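Local coordinates for protein phosphoribosylaminoimidazole-succinocarboxamide synthase (Ehrlichia chaffeensis str. Arkansas, PDB 3KRE) that catalyses the ATP-dependent joining of L-aspartate to a carboxylated aminoimidazole ribonucleotide, forming the succinocarboxamide intermediate of de novo purine biosynthesis, at residues F77-L82 with I87-I92; G120-R125 with S136-F141; H157-Q162 with Q167-I172; N231-K236 with L241-V246. One frame throughout, in Å; residues are numbered along the deposited sequence.

Interaction 1: F77-L82 with I87-I92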
# COMPACT_ATOMS: atom_id res chain seq x y z
N PHE A 77 4.46 -10.55 -4.28
CA PHE A 77 4.13 -10.77 -5.67
C PHE A 77 4.09 -9.47 -6.46
O PHE A 77 4.68 -9.37 -7.53
CB PHE A 77 2.78 -11.52 -5.79
CG PHE A 77 2.37 -11.81 -7.19
CD1 PHE A 77 2.84 -12.95 -7.85
CD2 PHE A 77 1.53 -10.94 -7.86
CE1 PHE A 77 2.45 -13.21 -9.14
CE2 PHE A 77 1.17 -11.18 -9.14
CZ PHE A 77 1.62 -12.31 -9.79
N LEU A 78 3.32 -8.50 -5.96
CA LEU A 78 3.17 -7.20 -6.63
C LEU A 78 4.46 -6.36 -6.62
O LEU A 78 4.78 -5.70 -7.63
CB LEU A 78 2.00 -6.42 -6.01
CG LEU A 78 0.60 -7.05 -6.26
CD1 LEU A 78 -0.48 -6.27 -5.52
CD2 LEU A 78 0.19 -7.29 -7.79
N MET A 79 5.23 -6.43 -5.54
CA MET A 79 6.54 -5.77 -5.53
C MET A 79 7.40 -6.29 -6.70
O MET A 79 7.98 -5.52 -7.46
CB MET A 79 7.28 -6.00 -4.19
CG MET A 79 6.72 -5.25 -2.96
SD MET A 79 7.33 -3.56 -2.87
CE MET A 79 6.30 -2.87 -1.56
N LYS A 80 7.47 -7.61 -6.85
CA LYS A 80 8.23 -8.21 -7.91
C LYS A 80 7.71 -7.84 -9.30
O LYS A 80 8.51 -7.60 -10.19
CB LYS A 80 8.29 -9.73 -7.73
CG LYS A 80 8.96 -10.47 -8.84
CD LYS A 80 10.45 -10.06 -9.01
CE LYS A 80 11.24 -11.12 -9.74
NZ LYS A 80 10.72 -11.29 -11.14
N LYS A 81 6.38 -7.78 -9.49
CA LYS A 81 5.82 -7.27 -10.74
C LYS A 81 6.26 -5.85 -11.04
O LYS A 81 6.55 -5.51 -12.19
CB LYS A 81 4.31 -7.37 -10.70
CG LYS A 81 3.76 -8.79 -10.79
CD LYS A 81 4.22 -9.46 -12.05
CE LYS A 81 3.60 -10.81 -12.26
NZ LYS A 81 3.60 -11.15 -13.72
N LEU A 82 6.33 -5.02 -10.01
CA LEU A 82 6.78 -3.64 -10.17
C LEU A 82 8.27 -3.57 -10.42
O LEU A 82 8.69 -2.84 -11.29
CB LEU A 82 6.39 -2.79 -8.97
CG LEU A 82 4.88 -2.60 -8.75
CD1 LEU A 82 4.62 -1.87 -7.42
CD2 LEU A 82 4.25 -1.82 -9.93
N ILE A 87 10.58 -0.41 -11.38
CA ILE A 87 10.31 0.33 -10.15
C ILE A 87 11.28 -0.14 -9.05
O ILE A 87 11.47 -1.35 -8.86
CB ILE A 87 8.85 0.14 -9.68
CG1 ILE A 87 7.84 0.56 -10.77
CG2 ILE A 87 8.63 0.89 -8.39
CD1 ILE A 87 7.85 2.06 -11.21
N LYS A 88 11.92 0.83 -8.38
CA LYS A 88 12.82 0.55 -7.27
C LYS A 88 11.99 0.31 -6.02
O LYS A 88 11.10 1.11 -5.71
CB LYS A 88 13.78 1.73 -7.06
CG LYS A 88 14.61 2.04 -8.28
CD LYS A 88 15.61 3.20 -8.12
CE LYS A 88 16.27 3.48 -9.48
NZ LYS A 88 17.29 4.58 -9.38
N THR A 89 12.29 -0.77 -5.29
CA THR A 89 11.48 -1.13 -4.12
C THR A 89 12.39 -1.60 -2.99
O THR A 89 13.58 -1.88 -3.22
CB THR A 89 10.51 -2.28 -4.39
OG1 THR A 89 11.23 -3.51 -4.42
CG2 THR A 89 9.77 -2.09 -5.71
N HIS A 90 11.82 -1.74 -1.80
CA HIS A 90 12.58 -2.28 -0.68
C HIS A 90 12.64 -3.82 -0.67
O HIS A 90 13.32 -4.43 0.16
CB HIS A 90 12.04 -1.76 0.64
CG HIS A 90 10.69 -2.29 1.02
ND1 HIS A 90 10.19 -2.14 2.30
CD2 HIS A 90 9.79 -3.02 0.34
CE1 HIS A 90 8.99 -2.70 2.36
NE2 HIS A 90 8.73 -3.26 1.19
N PHE A 91 12.00 -4.46 -1.63
CA PHE A 91 11.84 -5.91 -1.54
C PHE A 91 13.13 -6.65 -1.89
O PHE A 91 13.77 -6.39 -2.95
CB PHE A 91 10.70 -6.37 -2.44
CG PHE A 91 10.55 -7.86 -2.49
CD1 PHE A 91 9.86 -8.53 -1.51
CD2 PHE A 91 11.10 -8.58 -3.55
CE1 PHE A 91 9.75 -9.92 -1.55
CE2 PHE A 91 10.98 -9.99 -3.62
CZ PHE A 91 10.30 -10.65 -2.62
N ILE A 92 13.55 -7.56 -1.01
CA ILE A 92 14.70 -8.43 -1.30
C ILE A 92 14.29 -9.87 -1.58
O ILE A 92 14.66 -10.43 -2.64
CB ILE A 92 15.77 -8.39 -0.19
CG1 ILE A 92 16.28 -6.96 -0.02
CG2 ILE A 92 16.92 -9.39 -0.51
CD1 ILE A 92 17.17 -6.75 1.24
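The backbone N of Ile87 donates to Leu82 O at 3.1 Å, reaching the carbonyl oxygen from above its plane, 38° out of it. This bond ties the returning chain to the last turns of helix 67-84, and beside it the two side chains meet flank to flank, Leu82 CB lying 3.9 Å from Ile87 CB. About one helical turn back from Leu82, Met79 carries the rest of the contact. Its chain bends about the CB-CG bond (chi2 -83°), which swings the thioether out from the helix toward the 87-92 segment. There SD rests 3.7 Å from Thr89 CB, and the terminal CE comes to 3.7 Å from His90 NE2, an oblique approach to the imidazole. The root of the same side chain packs on the root of Phe91, with CB to CB at 3.9 Å. Thr89 meanwhile shapes its own segment: OG1 accepts from Phe91 N at 3.0 Å, an ST turn just where strand 91-94 begins. Ile182 of helix 166-189 packs on Leu82. The whole is a helix-to-strand connection: the chain doubles back through a short loop, and helix 67-84 packs on that loop and on the first residue of strand 91-94, which enters the antiparallel sheet.

Interaction 2: G120-R125 with S136-F141. With EDO (1,2-ethanediol), chain L.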
# COMPACT_ATOMS: atom_id res chain seq x y z
N GLY A 120 -14.35 5.81 -0.39
CA GLY A 120 -13.90 6.18 0.94
C GLY A 120 -14.24 7.61 1.34
O GLY A 120 -15.35 8.08 1.10
N ASN A 121 -13.27 8.29 1.94
CA ASN A 121 -13.46 9.64 2.45
C ASN A 121 -13.51 10.68 1.32
O ASN A 121 -14.04 11.77 1.50
CB ASN A 121 -12.32 9.97 3.41
CG ASN A 121 -12.47 9.25 4.77
OD1 ASN A 121 -13.55 8.84 5.15
ND2 ASN A 121 -11.37 9.13 5.50
N PHE A 122 -12.96 10.34 0.15
CA PHE A 122 -13.06 11.20 -1.02
C PHE A 122 -14.53 11.33 -1.39
O PHE A 122 -15.04 12.44 -1.53
CB PHE A 122 -12.25 10.63 -2.21
CG PHE A 122 -12.26 11.51 -3.42
CD1 PHE A 122 -11.19 12.37 -3.69
CD2 PHE A 122 -13.35 11.51 -4.27
CE1 PHE A 122 -11.22 13.20 -4.79
CE2 PHE A 122 -13.40 12.35 -5.35
CZ PHE A 122 -12.31 13.19 -5.62
N SER A 123 -15.21 10.20 -1.56
CA SER A 123 -16.64 10.21 -1.88
C SER A 123 -17.41 11.01 -0.88
O SER A 123 -18.28 11.79 -1.26
CB SER A 123 -17.22 8.81 -1.84
OG SER A 123 -16.61 8.04 -2.81
N LYS A 124 -17.09 10.80 0.40
CA LYS A 124 -17.85 11.43 1.47
C LYS A 124 -17.66 12.95 1.44
O LYS A 124 -18.63 13.69 1.50
CB LYS A 124 -17.50 10.89 2.86
CG LYS A 124 -17.93 9.42 3.14
CD LYS A 124 -17.40 8.96 4.53
CE LYS A 124 -17.07 7.45 4.62
NZ LYS A 124 -15.59 7.06 4.46
N ARG A 125 -16.41 13.42 1.34
CA ARG A 125 -16.16 14.87 1.48
C ARG A 125 -16.53 15.72 0.25
O ARG A 125 -16.76 16.93 0.40
CB ARG A 125 -14.73 15.13 1.98
CG ARG A 125 -13.63 14.95 0.98
CD ARG A 125 -12.30 14.78 1.67
NE ARG A 125 -11.17 14.90 0.74
CZ ARG A 125 -10.63 16.05 0.34
NH1 ARG A 125 -11.12 17.22 0.78
NH2 ARG A 125 -9.62 16.03 -0.52
N SER A 136 -8.96 11.34 -15.23
CA SER A 136 -7.56 10.98 -15.05
C SER A 136 -7.32 10.71 -13.56
O SER A 136 -8.02 11.23 -12.72
CB SER A 136 -6.63 12.06 -15.57
OG SER A 136 -6.83 13.31 -14.93
N PRO A 137 -6.34 9.86 -13.24
CA PRO A 137 -6.16 9.54 -11.79
C PRO A 137 -5.85 10.77 -10.93
O PRO A 137 -5.15 11.70 -11.37
CB PRO A 137 -4.96 8.59 -11.75
CG PRO A 137 -4.77 8.11 -13.15
CD PRO A 137 -5.41 9.11 -14.09
N ILE A 138 -6.33 10.72 -9.70
CA ILE A 138 -6.12 11.77 -8.73
C ILE A 138 -5.17 11.33 -7.61
O ILE A 138 -5.48 10.41 -6.86
CB ILE A 138 -7.45 12.25 -8.11
CG1 ILE A 138 -8.35 12.83 -9.19
CG2 ILE A 138 -7.19 13.32 -7.01
CD1 ILE A 138 -9.76 13.16 -8.78
N ILE A 139 -4.06 12.04 -7.49
CA ILE A 139 -3.11 11.84 -6.45
C ILE A 139 -3.39 12.83 -5.34
O ILE A 139 -3.55 14.03 -5.61
CB ILE A 139 -1.70 12.05 -6.94
CG1 ILE A 139 -1.35 10.94 -7.91
CG2 ILE A 139 -0.70 12.05 -5.74
CD1 ILE A 139 -0.00 11.05 -8.54
N GLU A 140 -3.44 12.32 -4.14
CA GLU A 140 -3.49 13.14 -2.92
C GLU A 140 -2.38 12.71 -1.96
O GLU A 140 -2.06 11.51 -1.85
CB GLU A 140 -4.84 12.98 -2.26
CG GLU A 140 -6.09 13.49 -3.04
CD GLU A 140 -7.38 13.29 -2.27
OE1 GLU A 140 -7.57 12.20 -1.71
OE2 GLU A 140 -8.21 14.23 -2.22
N PHE A 141 -1.82 13.69 -1.25
CA PHE A 141 -0.75 13.45 -0.29
C PHE A 141 -1.22 13.63 1.14
O PHE A 141 -1.97 14.57 1.41
CB PHE A 141 0.40 14.44 -0.54
CG PHE A 141 1.05 14.27 -1.87
CD1 PHE A 141 1.92 13.21 -2.09
CD2 PHE A 141 0.82 15.17 -2.91
CE1 PHE A 141 2.56 13.05 -3.30
CE2 PHE A 141 1.44 14.99 -4.16
CZ PHE A 141 2.32 13.94 -4.35
C1 EDO L . -3.22 13.59 -13.85
O1 EDO L . -3.84 12.29 -13.91
C2 EDO L . -4.30 14.66 -13.62
O2 EDO L . -5.27 14.22 -12.63
O HOH W 1 -10.02 12.62 -0.16
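A short helix set nearly crosswise to a strand of the large antiparallel sheet, with long side chains spanning the gap, is the element at work here: the axes of 120-125 and 137-141 lie at 98° and 12.2 Å apart. The polar bridge is a salt bridge, Arg125 NH2 to Glu140 OE2 at 2.8 Å. The carboxylate oxygen lies almost in the guanidinium plane, at its edge, and is met on its syn side though 30° out of the carboxylate plane. Extended from CG to NE, the arginine reaches toward the strand while Glu140, equally extended beyond CG, comes from the opposite direction. One water makes a second link, accepting from Arg125 NE at 2.7 Å and donating to Glu140 OE1 at 2.9 Å. Next to this pair lies Phe122, its CG anti to the backbone N (chi1 -177°), a setting that sends the ring toward the strand. Its edge faces the carboxylate, CD1 being 3.8 Å from Glu140 OE2, and its CZ touches Ile138 CD1 at 4.1 Å. Glu140 OE1 also forms a salt bridge with Arg115 of strand 110-115 and a hydrogen bond with Tyr142 OH. A buried carboxylate between two arginines, with an aromatic C-H edge turned to it, is probably held ionised: OE2 holds the helix directly, while OE1 reaches Arg115, Tyr142 and, through the water, Arg125 again.

Interaction 3: H157-Q162 with Q167-I172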
# COMPACT_ATOMS: atom_id res chain seq x y z
N HIS A 157 3.51 22.36 1.06
CA HIS A 157 3.76 21.94 2.44
C HIS A 157 4.91 20.95 2.46
O HIS A 157 5.89 21.13 3.21
CB HIS A 157 2.51 21.28 3.00
CG HIS A 157 2.56 20.98 4.46
ND1 HIS A 157 1.54 21.34 5.33
CD2 HIS A 157 3.48 20.33 5.21
CE1 HIS A 157 1.84 20.92 6.55
NE2 HIS A 157 3.01 20.31 6.50
N ILE A 158 4.81 19.93 1.62
CA ILE A 158 5.87 18.92 1.50
C ILE A 158 7.21 19.60 1.23
O ILE A 158 8.19 19.28 1.87
CB ILE A 158 5.52 17.88 0.41
CG1 ILE A 158 4.32 17.03 0.84
CG2 ILE A 158 6.76 17.01 0.04
CD1 ILE A 158 3.61 16.28 -0.34
N LEU A 159 7.22 20.56 0.31
CA LEU A 159 8.46 21.23 -0.06
C LEU A 159 8.97 22.15 1.04
O LEU A 159 10.18 22.21 1.30
CB LEU A 159 8.28 22.03 -1.35
CG LEU A 159 8.02 21.24 -2.64
CD1 LEU A 159 7.77 22.21 -3.79
CD2 LEU A 159 9.17 20.29 -2.95
N SER A 160 8.07 22.88 1.68
CA SER A 160 8.45 23.82 2.75
C SER A 160 9.05 23.09 3.92
O SER A 160 10.06 23.53 4.49
CB SER A 160 7.24 24.61 3.25
OG SER A 160 7.64 25.64 4.14
N PHE A 161 8.43 21.99 4.30
CA PHE A 161 8.94 21.16 5.39
C PHE A 161 10.13 20.26 4.99
O PHE A 161 10.67 19.53 5.83
CB PHE A 161 7.80 20.36 6.00
CG PHE A 161 6.98 21.16 6.98
CD1 PHE A 161 6.05 22.08 6.54
CD2 PHE A 161 7.14 20.97 8.36
CE1 PHE A 161 5.28 22.82 7.44
CE2 PHE A 161 6.39 21.70 9.27
CZ PHE A 161 5.45 22.64 8.80
N GLN A 162 10.52 20.34 3.72
CA GLN A 162 11.66 19.63 3.17
C GLN A 162 11.57 18.12 3.35
O GLN A 162 12.57 17.45 3.54
CB GLN A 162 12.96 20.22 3.72
CG GLN A 162 13.15 21.67 3.30
CD GLN A 162 14.50 22.22 3.67
OE1 GLN A 162 15.37 22.39 2.81
NE2 GLN A 162 14.71 22.48 4.95
N GLN A 167 12.51 18.12 -7.24
CA GLN A 167 12.76 17.00 -8.18
C GLN A 167 12.13 15.68 -7.68
O GLN A 167 11.51 14.95 -8.46
CB GLN A 167 14.27 16.80 -8.44
N GLU A 168 12.28 15.38 -6.39
CA GLU A 168 11.68 14.19 -5.78
C GLU A 168 10.16 14.19 -5.83
O GLU A 168 9.54 13.15 -6.03
CB GLU A 168 12.12 14.03 -4.32
CG GLU A 168 13.60 13.72 -4.20
CD GLU A 168 14.10 13.72 -2.78
OE1 GLU A 168 13.57 14.51 -1.94
OE2 GLU A 168 15.02 12.92 -2.51
N LEU A 169 9.55 15.37 -5.66
CA LEU A 169 8.11 15.44 -5.67
C LEU A 169 7.60 15.18 -7.09
O LEU A 169 6.61 14.45 -7.29
CB LEU A 169 7.64 16.77 -5.07
CG LEU A 169 6.15 17.05 -4.91
CD1 LEU A 169 5.46 15.90 -4.25
CD2 LEU A 169 5.97 18.33 -4.12
N GLU A 170 8.25 15.75 -8.09
CA GLU A 170 7.83 15.44 -9.46
C GLU A 170 8.04 13.93 -9.71
O GLU A 170 7.20 13.27 -10.32
CB GLU A 170 8.57 16.30 -10.47
CG GLU A 170 8.47 15.84 -11.96
CD GLU A 170 7.07 15.74 -12.60
OE1 GLU A 170 6.04 15.31 -11.96
OE2 GLU A 170 7.01 16.02 -13.84
N LYS A 171 9.16 13.39 -9.24
CA LYS A 171 9.45 11.95 -9.45
C LYS A 171 8.40 11.06 -8.76
O LYS A 171 7.92 10.10 -9.33
CB LYS A 171 10.84 11.61 -8.94
CG LYS A 171 11.26 10.17 -9.10
CD LYS A 171 11.60 9.78 -10.53
CE LYS A 171 12.40 8.45 -10.57
NZ LYS A 171 13.88 8.58 -10.29
N ILE A 172 8.03 11.41 -7.54
CA ILE A 172 7.09 10.58 -6.79
C ILE A 172 5.75 10.51 -7.50
O ILE A 172 5.07 9.47 -7.50
CB ILE A 172 6.99 11.03 -5.31
CG1 ILE A 172 6.56 9.86 -4.42
CG2 ILE A 172 6.05 12.18 -5.09
CD1 ILE A 172 6.82 10.16 -2.95
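Leu169, on the first turns of the long helix 166-189, meets Leu159 and Ile158 of helix 155-160, a pair of consecutive helices packed across the short connection between them. Followed from its start, the second segment shows how one residue can carry such a contact. Glu168 precedes it and serves the surroundings: OE1 accepts from Thr165 N in the connection, and OE2 forms a salt bridge with Lys203. Leu169 then turns toward the shorter helix. Its CG stands anti to the backbone N (chi1 -177°), and the two methyl groups divide between neighbouring residues there, CD1 facing Ile158 and CD2 facing Leu159. Further along, Lys171 pairs with Asp211, while Ile172 packs against Leu164 of the connection. Across from this segment the shorter helix ends in a Schellman motif with Gln162 at positive phi, which turns the chain toward the next helix. No hydrogen bond crosses between the segments; the join is wholly apolar. Ile158 CD1 lies 4.3 Å from Leu169 CD1, and Leu169 CD2 fits obliquely against Leu159, 3.9 Å from both CG and CD2.

Interaction 4: N231-K236 with L241-V246. With EDO (1,2-ethanediol), chain H; EDO (1,2-ethanediol), chain J; EDO (1,2-ethanediol), chain D.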
# COMPACT_ATOMS: atom_id res chain seq x y z
N ASN A 231 -18.89 -5.73 -9.03
CA ASN A 231 -18.52 -4.67 -8.11
C ASN A 231 -18.38 -5.13 -6.67
O ASN A 231 -18.41 -4.31 -5.80
CB ASN A 231 -19.52 -3.50 -8.15
CG ASN A 231 -19.52 -2.78 -9.46
OD1 ASN A 231 -20.57 -2.49 -10.01
ND2 ASN A 231 -18.33 -2.50 -9.97
N LYS A 232 -18.20 -6.43 -6.43
CA LYS A 232 -17.89 -6.89 -5.07
C LYS A 232 -16.54 -6.33 -4.63
O LYS A 232 -15.59 -6.38 -5.37
CB LYS A 232 -17.78 -8.38 -5.05
CG LYS A 232 -17.89 -8.99 -3.69
CD LYS A 232 -18.58 -10.34 -3.84
CE LYS A 232 -18.60 -11.06 -2.54
NZ LYS A 232 -18.61 -12.52 -2.78
N ARG A 233 -16.50 -5.82 -3.42
CA ARG A 233 -15.26 -5.32 -2.81
C ARG A 233 -14.48 -6.49 -2.28
O ARG A 233 -15.06 -7.37 -1.63
CB ARG A 233 -15.61 -4.37 -1.67
CG ARG A 233 -16.51 -3.21 -2.10
CD ARG A 233 -16.57 -2.11 -1.04
NE ARG A 233 -17.55 -1.08 -1.37
CZ ARG A 233 -17.36 0.25 -1.36
NH1 ARG A 233 -16.21 0.78 -1.01
NH2 ARG A 233 -18.37 1.05 -1.69
N LEU A 234 -13.18 -6.53 -2.55
CA LEU A 234 -12.33 -7.65 -2.16
C LEU A 234 -11.37 -7.30 -1.02
O LEU A 234 -10.76 -8.19 -0.43
CB LEU A 234 -11.53 -8.13 -3.36
CG LEU A 234 -12.41 -8.57 -4.51
CD1 LEU A 234 -11.52 -8.89 -5.68
CD2 LEU A 234 -13.33 -9.75 -4.11
N ASP A 235 -11.31 -6.02 -0.69
CA ASP A 235 -10.22 -5.47 0.12
C ASP A 235 -10.67 -5.20 1.57
O ASP A 235 -11.76 -5.62 1.98
CB ASP A 235 -9.74 -4.19 -0.54
CG ASP A 235 -10.84 -3.17 -0.70
OD1 ASP A 235 -11.52 -3.19 -1.75
OD2 ASP A 235 -11.01 -2.34 0.23
N LYS A 236 -9.86 -4.43 2.29
CA LYS A 236 -10.11 -4.03 3.68
C LYS A 236 -11.48 -3.36 3.91
O LYS A 236 -12.00 -3.41 5.02
CB LYS A 236 -8.99 -3.09 4.12
CG LYS A 236 -9.10 -2.52 5.50
CD LYS A 236 -7.76 -1.91 5.89
CE LYS A 236 -7.89 -1.21 7.20
NZ LYS A 236 -6.59 -0.69 7.71
N LEU A 241 -16.69 -1.86 6.38
CA LEU A 241 -18.13 -1.77 6.14
C LEU A 241 -18.90 -2.99 6.68
O LEU A 241 -20.09 -3.14 6.42
CB LEU A 241 -18.40 -1.59 4.66
CG LEU A 241 -17.65 -0.47 3.97
CD1 LEU A 241 -18.03 -0.47 2.49
CD2 LEU A 241 -17.96 0.84 4.71
N ASN A 242 -18.20 -3.81 7.48
CA ASN A 242 -18.73 -5.03 8.09
C ASN A 242 -19.54 -5.87 7.10
O ASN A 242 -20.68 -6.27 7.39
CB ASN A 242 -19.52 -4.71 9.37
CG ASN A 242 -19.78 -5.96 10.25
OD1 ASN A 242 -20.80 -6.02 10.96
ND2 ASN A 242 -18.89 -6.96 10.20
N LEU A 243 -18.93 -6.17 5.97
CA LEU A 243 -19.54 -6.96 4.91
C LEU A 243 -19.35 -8.47 5.07
O LEU A 243 -19.98 -9.25 4.33
CB LEU A 243 -18.99 -6.56 3.55
CG LEU A 243 -19.04 -5.07 3.20
CD1 LEU A 243 -18.45 -4.80 1.80
CD2 LEU A 243 -20.47 -4.57 3.36
N GLY A 244 -18.52 -8.88 6.02
CA GLY A 244 -18.23 -10.29 6.22
C GLY A 244 -17.38 -10.82 5.09
O GLY A 244 -17.08 -10.09 4.15
N ASN A 245 -16.95 -12.08 5.20
CA ASN A 245 -16.12 -12.72 4.18
C ASN A 245 -14.87 -11.91 3.88
O ASN A 245 -14.45 -11.74 2.74
CB ASN A 245 -16.92 -13.00 2.88
CG ASN A 245 -17.59 -14.36 2.87
OD1 ASN A 245 -17.92 -14.94 3.92
ND2 ASN A 245 -17.87 -14.86 1.67
N VAL A 246 -14.25 -11.37 4.93
CA VAL A 246 -13.03 -10.58 4.77
C VAL A 246 -11.90 -11.43 4.22
O VAL A 246 -11.29 -11.09 3.19
CB VAL A 246 -12.65 -9.89 6.11
CG1 VAL A 246 -11.26 -9.20 6.03
CG2 VAL A 246 -13.81 -8.92 6.55
C1 EDO H . -15.05 -11.92 -2.06
O1 EDO H . -15.95 -12.36 -3.09
C2 EDO H . -15.60 -12.11 -0.65
O2 EDO H . -16.20 -13.41 -0.53
C1 EDO J . -15.69 -15.66 7.08
O1 EDO J . -14.58 -14.84 6.77
C2 EDO J . -16.90 -14.91 7.64
O2 EDO J . -16.83 -13.50 7.63
C1 EDO D . -7.22 0.30 1.72
O1 EDO D . -7.85 1.54 1.99
C2 EDO D . -8.14 -0.60 0.91
O2 EDO D . -9.37 -0.78 1.57
O HOH W 2 -11.86 -8.60 2.32
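Van der Waals packing first joins these two loops: Leu241 CD1 sits over one face of the Arg233 guanidinium, 3.8 Å above its plane and offset toward the rim, its nearest atom being NE at 3.9 Å. The arginine is extended from CG to NE and crosses the leucine at about a right angle. Leu243 CD1 adds a looser touch at 4.3 Å from Arg233 CD. Among charged pairs, Arg233 forms salt bridges through NH2 with Asp130 and through NH1 with Asp237, so both terminal nitrogens have carboxylate partners while a methyl lies over one face. A water and a crystallisation additive supply the polar links described here. The water lies 3.0 Å from Leu234 O and 2.7 Å from Val246 O and can donate to either, though its acceptors outnumber its protons. An ethanediol, probably from the crystallisation liquor, takes Lys232 NZ on O1 at 2.7 Å and Asn245 ND2 on O2 at 3.1 Å. Capping closes the short helix 237-240 at both ends: Asp235 OD2 accepts from Asp237 N, and Asn242 is the C-prime residue of a Schellman motif. Two salt bridges probably restrict the rotation of the guanidinium, so that it offers the leucine methyl a flat surface at the protein surface.

How the interactions relate
The four contacts follow one another along the chain without interleaving, all within the part of the chain that defines the SAICAR synthetase family. Interactions 2 and 3 touch, although their centres are 20 Å apart: Phe141, on the strand of interaction 2, packs by its ring on Ile158, Leu169 and Ile172 of interaction 3. Helix 166-189, which begins at interaction 3, also reaches interaction 1 through Ile182 and Lys178, and interactions 1 and 2 both reach the large antiparallel sheet, their centres 25 Å apart across the chain's centre. Interaction 4 lies about 5 Å, between nearest atoms, from interaction 2. Thus one sheet and one long helix connect interactions 1 to 3, while interaction 4 lies in surface loops.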